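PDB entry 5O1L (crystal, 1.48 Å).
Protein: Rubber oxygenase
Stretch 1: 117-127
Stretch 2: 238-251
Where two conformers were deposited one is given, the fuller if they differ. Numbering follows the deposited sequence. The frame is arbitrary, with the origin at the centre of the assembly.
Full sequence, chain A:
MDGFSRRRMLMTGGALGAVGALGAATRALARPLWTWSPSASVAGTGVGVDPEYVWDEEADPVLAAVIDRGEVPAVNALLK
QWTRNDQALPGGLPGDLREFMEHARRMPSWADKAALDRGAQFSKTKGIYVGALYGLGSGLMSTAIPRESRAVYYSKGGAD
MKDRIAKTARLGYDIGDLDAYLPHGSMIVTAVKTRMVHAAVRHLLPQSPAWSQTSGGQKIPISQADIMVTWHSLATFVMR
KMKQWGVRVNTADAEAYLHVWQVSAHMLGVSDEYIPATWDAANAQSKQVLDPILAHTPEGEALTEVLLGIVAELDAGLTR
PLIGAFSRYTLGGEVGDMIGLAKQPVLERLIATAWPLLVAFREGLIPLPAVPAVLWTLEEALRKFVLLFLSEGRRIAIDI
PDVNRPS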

ATOM      1  N   ASP A 117      -9.974  -6.541  14.513  1.00 14.31           N
ATOM      2  CA  ASP A 117      -9.046  -7.187  15.477  1.00 16.96           C
ATOM      3  C   ASP A 117      -8.559  -8.501  14.915  1.00 15.24           C
ATOM      4  O   ASP A 117      -7.339  -8.854  15.027  1.00 15.48           O
ATOM      5  CB  ASP A 117      -9.747  -7.441  16.797  1.00 20.43           C
ATOM      6  CG  ASP A 117     -10.039  -6.213  17.623  1.00 30.49           C
ATOM      7  OD1 ASP A 117      -9.584  -5.081  17.340  1.00 37.38           O
ATOM      8  OD2 ASP A 117     -10.761  -6.401  18.669  1.00 39.22           O
ATOM      9  N   ARG A 118      -9.456  -9.298  14.314  1.00 13.45           N
ATOM     10  CA  ARG A 118      -9.067 -10.570  13.761  1.00 13.78           C
ATOM     11  C   ARG A 118      -8.092 -10.422  12.617  1.00 13.47           C
ATOM     12  O   ARG A 118      -7.159 -11.190  12.466  1.00 12.81           O
ATOM     13  CB  ARG A 118     -10.304 -11.368  13.362  1.00 15.10           C
ATOM     14  CG  ARG A 118      -9.963 -12.701  12.813  1.00 15.57           C
ATOM     15  CD  ARG A 118     -11.215 -13.557  12.500  1.00 19.41           C
ATOM     16  NE  ARG A 118     -10.750 -14.888  12.358  1.00 21.03           N
ATOM     17  CZ  ARG A 118     -11.367 -15.991  12.761  1.00 23.32           C
ATOM     18  NH1 ARG A 118     -12.581 -15.925  13.287  1.00 24.15           N
ATOM     19  NH2 ARG A 118     -10.780 -17.158  12.552  1.00 26.55           N
ATOM     20  N   GLY A 119      -8.339  -9.427  11.765  1.00 11.96           N
ATOM     21  CA  GLY A 119      -7.427  -9.179  10.674  1.00 12.03           C
ATOM     22  C   GLY A 119      -6.067  -8.730  11.079  1.00 12.30           C
ATOM     23  O   GLY A 119      -5.074  -9.113  10.452  1.00 13.07           O
ATOM     24  N   ALA A 120      -6.033  -7.932  12.153  1.00 12.45           N
ATOM     25  CA  ALA A 120      -4.735  -7.506  12.714  1.00 12.83           C
ATOM     26  C   ALA A 120      -3.997  -8.712  13.302  1.00 12.99           C
ATOM     27  O   ALA A 120      -2.795  -8.868  13.073  1.00 13.14           O
ATOM     28  CB  ALA A 120      -4.981  -6.474  13.805  1.00 13.69           C
ATOM     29  N   GLN A 121      -4.732  -9.566  14.009  1.00 13.50           N
ATOM     30  CA  GLN A 121      -4.107 -10.788  14.542  1.00 15.10           C
ATOM     31  C   GLN A 121      -3.594 -11.707  13.448  1.00 14.00           C
ATOM     32  O   GLN A 121      -2.487 -12.253  13.531  1.00 15.18           O
ATOM     33  CB  GLN A 121      -5.025 -11.532  15.468  1.00 17.28           C
ATOM     34  CG  GLN A 121      -5.267 -10.827  16.771  1.00 22.40           C
ATOM     35  CD  GLN A 121      -4.038 -10.762  17.719  1.00 27.90           C
ATOM     36  OE1 GLN A 121      -3.049 -11.518  17.621  1.00 32.05           O
ATOM     37  NE2 GLN A 121      -4.101  -9.834  18.625  1.00 32.79           N
ATOM     38  N   PHE A 122      -4.354 -11.843  12.371  1.00 13.55           N
ATOM     39  CA  PHE A 122      -3.924 -12.668  11.260  1.00 12.99           C
ATOM     40  C   PHE A 122      -2.648 -12.142  10.646  1.00 13.25           C
ATOM     41  O   PHE A 122      -1.714 -12.892  10.334  1.00 12.61           O
ATOM     42  CB  PHE A 122      -5.070 -12.655  10.184  1.00 13.64           C
ATOM     43  CG  PHE A 122      -4.718 -13.220   8.862  1.00 14.37           C
ATOM     44  CD1 PHE A 122      -4.492 -14.587   8.678  1.00 14.00           C
ATOM     45  CD2 PHE A 122      -4.487 -12.359   7.796  1.00 15.09           C
ATOM     46  CE1 PHE A 122      -4.196 -15.050   7.431  1.00 14.75           C
ATOM     47  CE2 PHE A 122      -4.120 -12.859   6.546  1.00 15.35           C
ATOM     48  CZ  PHE A 122      -3.997 -14.233   6.371  1.00 14.43           C
ATOM     49  N   SER A 123      -2.580 -10.837  10.430  1.00 12.19           N
ATOM     50  CA  SER A 123      -1.422 -10.179   9.842  0.50 14.19           C
ATOM     51  C   SER A 123      -0.175 -10.423  10.674  1.00 13.64           C
ATOM     52  O   SER A 123       0.903 -10.631  10.136  1.00 15.92           O
ATOM     53  CB  SER A 123      -1.729  -8.699   9.644  0.50 15.46           C
ATOM     54  OG  SER A 123      -2.657  -8.498   8.573  0.50 16.66           O
ATOM     55  N   LYS A 124      -0.317 -10.381  11.970  1.00 13.47           N
ATOM     56  CA  LYS A 124       0.794 -10.697  12.876  1.00 16.19           C
ATOM     57  C   LYS A 124       1.179 -12.143  12.800  1.00 14.30           C
ATOM     58  O   LYS A 124       2.348 -12.464  12.619  1.00 15.19           O
ATOM     59  CB  LYS A 124       0.383 -10.305  14.288  1.00 19.66           C
ATOM     60  CG  LYS A 124       1.419 -10.646  15.374  1.00 23.82           C
ATOM     61  CD  LYS A 124       2.544  -9.608  15.481  1.00 31.25           C
ATOM     62  CE  LYS A 124       3.180  -9.803  16.870  1.00 35.51           C
ATOM     63  NZ  LYS A 124       4.559  -9.287  17.002  1.00 38.26           N
ATOM     64  N   THR A 125       0.217 -13.068  12.853  1.00 13.53           N
ATOM     65  CA  THR A 125       0.515 -14.504  12.775  1.00 14.97           C
ATOM     66  C   THR A 125       1.261 -14.858  11.538  1.00 14.47           C
ATOM     67  O   THR A 125       2.154 -15.673  11.527  1.00 15.80           O
ATOM     68  CB  THR A 125      -0.794 -15.281  12.843  1.00 17.36           C
ATOM     69  OG1 THR A 125      -1.447 -14.944  14.096  1.00 20.06           O
ATOM     70  CG2 THR A 125      -0.611 -16.754  12.783  1.00 19.09           C
ATOM     71  N   LYS A 126       0.871 -14.234  10.433  1.00 13.85           N
ATOM     72  CA  LYS A 126       1.459 -14.498   9.121  1.00 14.52           C
ATOM     73  C   LYS A 126       2.461 -13.430   8.741  1.00 13.57           C
ATOM     74  O   LYS A 126       2.773 -13.222   7.551  1.00 14.12           O
ATOM     75  CB  LYS A 126       0.366 -14.621   8.045  1.00 15.92           C
ATOM     76  CG  LYS A 126      -0.726 -15.600   8.380  1.00 16.94           C
ATOM     77  CD  LYS A 126      -0.318 -16.957   8.751  1.00 19.12           C
ATOM     78  CE  LYS A 126      -1.541 -17.833   8.877  1.00 21.71           C
ATOM     79  NZ  LYS A 126      -1.144 -19.133   9.413  1.00 25.00           N
ATOM     80  N   GLY A 127       3.052 -12.768   9.722  1.00 13.37           N
ATOM     81  CA  GLY A 127       3.831 -11.550   9.497  1.00 13.86           C
ATOM     82  C   GLY A 127       5.025 -11.657   8.611  1.00 13.16           C
ATOM     83  O   GLY A 127       5.298 -10.732   7.858  1.00 14.70           O
ATOM     84  N   VAL A 238      -1.431  -9.606  -2.044  1.00 11.87           N
ATOM     85  CA  VAL A 238      -0.913 -10.351  -0.901  1.00 12.63           C
ATOM     86  C   VAL A 238      -1.747 -11.534  -0.619  1.00 11.85           C
ATOM     87  O   VAL A 238      -1.193 -12.626  -0.337  1.00 12.43           O
ATOM     88  CB  VAL A 238      -0.773  -9.425   0.326  1.00 14.06           C
ATOM     89  CG1 VAL A 238      -0.478 -10.184   1.604  1.00 16.67           C
ATOM     90  CG2 VAL A 238       0.283  -8.463   0.066  1.00 16.82           C
ATOM     91  N   MET A 239      -3.076 -11.411  -0.625  1.00 10.69           N
ATOM     92  CA  MET A 239      -3.942 -12.586  -0.369  1.00 12.49           C
ATOM     93  C   MET A 239      -3.697 -13.633  -1.419  1.00 12.27           C
ATOM     94  O   MET A 239      -3.621 -14.850  -1.074  1.00 13.14           O
ATOM     95  CB  MET A 239      -5.411 -12.175  -0.271  1.00 14.28           C
ATOM     96  CG  MET A 239      -6.320 -13.315   0.051  1.00 15.87           C
ATOM     97  SD  MET A 239      -5.902 -14.170   1.607  1.00 19.99           S
ATOM     98  CE  MET A 239      -6.159 -12.864   2.817  1.00 18.70           C
ATOM     99  N   ARG A 240      -3.628 -13.250  -2.686  1.00 11.68           N
ATOM    100  CA  ARG A 240      -3.385 -14.234  -3.739  1.00 12.79           C
ATOM    101  C   ARG A 240      -2.102 -14.979  -3.506  1.00 12.48           C
ATOM    102  O   ARG A 240      -2.053 -16.244  -3.616  1.00 13.73           O
ATOM    103  CB  ARG A 240      -3.397 -13.631  -5.119  1.00 13.88           C
ATOM    104  CG  ARG A 240      -3.071 -14.600  -6.248  1.00 15.25           C
ATOM    105  CD  ARG A 240      -3.151 -13.917  -7.621  1.00 17.79           C
ATOM    106  NE  ARG A 240      -2.186 -12.820  -7.872  1.00 19.93           N
ATOM    107  CZ  ARG A 240      -0.918 -12.922  -8.250  1.00 25.03           C
ATOM    108  NH1 ARG A 240      -0.295 -14.087  -8.428  1.00 28.71           N
ATOM    109  NH2 ARG A 240      -0.227 -11.812  -8.434  1.00 29.58           N
ATOM    110  N   LYS A 241      -1.055 -14.285  -3.212  1.00 11.88           N
ATOM    111  CA  LYS A 241       0.245 -14.954  -3.034  1.00 12.50           C
ATOM    112  C   LYS A 241       0.260 -15.812  -1.790  1.00 13.30           C
ATOM    113  O   LYS A 241       0.808 -16.968  -1.845  1.00 13.30           O
ATOM    114  CB  LYS A 241       1.348 -13.936  -2.950  1.00 12.96           C
ATOM    115  CG  LYS A 241       1.623 -13.182  -4.201  1.00 14.63           C
ATOM    116  CD  LYS A 241       1.829 -14.024  -5.453  1.00 15.76           C
ATOM    117  CE  LYS A 241       2.967 -15.034  -5.290  1.00 17.16           C
ATOM    118  NZ  LYS A 241       3.197 -15.713  -6.599  1.00 19.48           N
ATOM    119  N   MET A 242      -0.335 -15.405  -0.682  1.00 13.36           N
ATOM    120  CA  MET A 242      -0.324 -16.232   0.521  1.00 15.04           C
ATOM    121  C   MET A 242      -1.013 -17.549   0.207  1.00 14.88           C
ATOM    122  O   MET A 242      -0.537 -18.646   0.614  1.00 16.15           O
ATOM    123  CB  MET A 242      -0.976 -15.551   1.710  1.00 16.50           C
ATOM    124  CG  MET A 242      -0.028 -14.504   2.221  1.00 17.94           C
ATOM    125  SD  MET A 242      -0.532 -13.918   3.848  1.00 26.24           S
ATOM    126  CE  MET A 242      -2.045 -13.424   3.462  1.00 22.73           C
ATOM    127  N   LYS A 243      -2.149 -17.499  -0.473  1.00 14.50           N
ATOM    128  CA  LYS A 243      -2.911 -18.705  -0.766  1.00 16.61           C
ATOM    129  C   LYS A 243      -2.078 -19.551  -1.686  1.00 16.46           C
ATOM    130  O   LYS A 243      -2.015 -20.803  -1.447  1.00 19.63           O
ATOM    131  CB  LYS A 243      -4.317 -18.405  -1.301  1.00 17.89           C
ATOM    132  CG  LYS A 243      -5.199 -17.850  -0.218  1.00 19.43           C
ATOM    133  CD  LYS A 243      -6.558 -17.394  -0.702  1.00 23.94           C
ATOM    134  CE  LYS A 243      -7.568 -17.382   0.408  1.00 28.35           C
ATOM    135  NZ  LYS A 243      -8.870 -16.912  -0.153  1.00 33.47           N
ATOM    136  N   GLN A 244      -1.438 -18.982  -2.701  1.00 16.62           N
ATOM    137  CA  GLN A 244      -0.653 -19.768  -3.668  0.50 18.79           C
ATOM    138  C   GLN A 244       0.472 -20.504  -2.957  1.00 17.98           C
ATOM    139  O   GLN A 244       0.790 -21.656  -3.294  1.00 20.42           O
ATOM    140  CB  GLN A 244      -0.050 -18.895  -4.762  0.50 20.95           C
ATOM    141  CG  GLN A 244       0.650 -19.649  -5.882  0.50 22.81           C
ATOM    142  CD  GLN A 244       1.379 -18.711  -6.846  0.50 24.46           C
ATOM    143  OE1 GLN A 244       1.227 -17.477  -6.790  0.50 24.17           O
ATOM    144  NE2 GLN A 244       2.235 -19.274  -7.687  0.50 27.32           N
ATOM    145  N   TRP A 245       1.100 -19.877  -1.980  1.00 15.89           N
ATOM    146  CA  TRP A 245       2.211 -20.465  -1.209  1.00 15.61           C
ATOM    147  C   TRP A 245       1.792 -21.499  -0.219  1.00 14.96           C
ATOM    148  O   TRP A 245       2.689 -22.136   0.375  1.00 18.02           O
ATOM    149  CB  TRP A 245       2.965 -19.347  -0.461  1.00 15.30           C
ATOM    150  CG  TRP A 245       3.764 -18.415  -1.295  1.00 14.85           C
ATOM    151  CD1 TRP A 245       4.075 -18.534  -2.595  1.00 15.37           C
ATOM    152  CD2 TRP A 245       4.398 -17.247  -0.842  1.00 15.09           C
ATOM    153  NE1 TRP A 245       4.836 -17.482  -2.979  1.00 15.44           N
ATOM    154  CE2 TRP A 245       5.076 -16.680  -1.920  1.00 15.68           C
ATOM    155  CE3 TRP A 245       4.458 -16.594   0.388  1.00 15.68           C
ATOM    156  CZ2 TRP A 245       5.828 -15.481  -1.777  1.00 15.80           C
ATOM    157  CZ3 TRP A 245       5.187 -15.429   0.520  1.00 16.50           C
ATOM    158  CH2 TRP A 245       5.882 -14.914  -0.562  1.00 16.89           C
ATOM    159  N   GLY A 246       0.522 -21.688   0.017  1.00 15.79           N
ATOM    160  CA  GLY A 246       0.026 -22.610   1.013  1.00 16.23           C
ATOM    161  C   GLY A 246       0.041 -22.110   2.406  1.00 16.65           C
ATOM    162  O   GLY A 246      -0.078 -22.853   3.373  1.00 16.71           O
ATOM    163  N   VAL A 247       0.092 -20.806   2.578  1.00 15.09           N
ATOM    164  CA  VAL A 247      -0.176 -20.294   3.884  1.00 14.89           C
ATOM    165  C   VAL A 247      -1.611 -20.696   4.289  1.00 16.31           C
ATOM    166  O   VAL A 247      -2.528 -20.627   3.408  1.00 18.55           O
ATOM    167  CB  VAL A 247       0.005 -18.738   3.901  1.00 15.46           C
ATOM    168  CG1 VAL A 247      -0.404 -18.155   5.246  1.00 16.14           C
ATOM    169  CG2 VAL A 247       1.399 -18.367   3.473  1.00 15.00           C
ATOM    170  N   ARG A 248      -1.809 -21.051   5.560  1.00 17.50           N
ATOM    171  CA  ARG A 248      -3.153 -21.440   6.008  1.00 21.35           C
ATOM    172  C   ARG A 248      -3.991 -20.200   6.250  1.00 18.87           C
ATOM    173  O   ARG A 248      -3.766 -19.423   7.163  1.00 20.44           O
ATOM    174  CB  ARG A 248      -3.099 -22.370   7.201  1.00 26.07           C
ATOM    175  CG  ARG A 248      -2.378 -23.699   6.894  1.00 30.37           C
ATOM    176  CD  ARG A 248      -2.636 -24.443   5.526  1.00 35.35           C
ATOM    177  NE  ARG A 248      -3.852 -25.255   5.658  1.00 39.21           N
ATOM    178  CZ  ARG A 248      -4.548 -25.799   4.657  1.00 44.43           C
ATOM    179  NH1 ARG A 248      -5.693 -26.458   4.924  1.00 45.89           N
ATOM    180  NH2 ARG A 248      -4.145 -25.693   3.394  1.00 47.22           N
ATOM    181  N   VAL A 249      -4.871 -19.928   5.287  1.00 16.01           N
ATOM    182  CA  VAL A 249      -5.783 -18.801   5.326  1.00 15.25           C
ATOM    183  C   VAL A 249      -7.208 -19.359   5.348  1.00 14.46           C
ATOM    184  O   VAL A 249      -7.728 -19.632   4.246  1.00 17.06           O
ATOM    185  CB  VAL A 249      -5.561 -17.837   4.182  1.00 15.83           C
ATOM    186  CG1 VAL A 249      -6.436 -16.582   4.432  1.00 17.70           C
ATOM    187  CG2 VAL A 249      -4.111 -17.416   4.062  1.00 16.21           C
ATOM    188  N   ASN A 250      -7.770 -19.438   6.545  1.00 14.97           N
ATOM    189  CA  ASN A 250      -9.122 -19.900   6.628  1.00 16.34           C
ATOM    190  C   ASN A 250     -10.071 -18.784   6.192  1.00 15.93           C
ATOM    191  O   ASN A 250      -9.677 -17.603   6.042  1.00 15.17           O
ATOM    192  CB  ASN A 250      -9.423 -20.480   7.954  1.00 17.36           C
ATOM    193  CG  ASN A 250      -9.336 -19.482   9.115  1.00 20.06           C
ATOM    194  OD1 ASN A 250      -9.654 -18.305   8.974  1.00 18.49           O
ATOM    195  ND2 ASN A 250      -8.974 -19.958  10.316  1.00 25.05           N
ATOM    196  N   THR A 251     -11.310 -19.135   5.931  1.00 15.94           N
ATOM    197  CA  THR A 251     -12.244 -18.187   5.366  0.50 15.03           C
ATOM    198  C   THR A 251     -12.439 -16.978   6.270  1.00 14.67           C
ATOM    199  O   THR A 251     -12.527 -15.822   5.791  1.00 15.41           O
ATOM    200  CB  THR A 251     -13.590 -18.846   5.144  0.50 14.39           C
ATOM    201  OG1 THR A 251     -14.055 -19.525   6.351  0.50 17.80           O
ATOM    202  CG2 THR A 251     -13.414 -19.799   3.951  0.50 13.34           C
TER
HETATM  203  O   HOH W   1      -7.953 -18.015  12.570  1.00 28.02           O

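Stretch 1 meets stretch 2 through Arg 118, Phe 122 and Lys 126, which recur every four residues, Arg 118 and Phe 122 on one side of the helix and Lys 126 just past its end; the CA-to-CB bond of each points toward stretch 2. The residues between them leave no covered surface in this contact. The contact is modest, burying 297 Å² summed over both sides, and no clear direct hydrogen bond crosses it.

Arg 118 reaches outward with chi1, chi2 and chi3 all t, bringing its guanidinium near the side chain of Asn 250. The closest approach, NH2 of Arg 118 to OD1 of Asn 250, is 3.9 Å, too long for direct hydrogen bonding. Water 1 spans the gap instead, accepting from Arg 118 NH2 at 3.0 Å and from Asn 250 ND2 at 3.1 Å. The Asn 250 side chain also caps a backbone N just past the stretch, at the start of the next helix.

One turn on, the buried ring of Phe 122 forms the apolar centre. Its CZ lies 3.6 Å from Met 242 CE, which approaches the ring edge, and 3.9 Å from Val 249 CG1. Met 239 adds a looser contact, its CE 4.3 Å from Phe 122 CE2; although its CA-to-CB bond points sideways, the end of its side chain comes nearer. The ring thus touches both the helix of stretch 2 and the segment that follows it.

Lys 126, the first residue after the helix to leave helical phi/psi, packs its aliphatic chain against stretch 2. Its CD is 3.7 Å from Val 247 CG1, and its CB is 4.3 Å from Met 242 SD. Farther out, CE of Lys 126 comes within 3.2 Å of the backbone O of Arg 248, while NZ is hydrogen-bonded elsewhere in the structure.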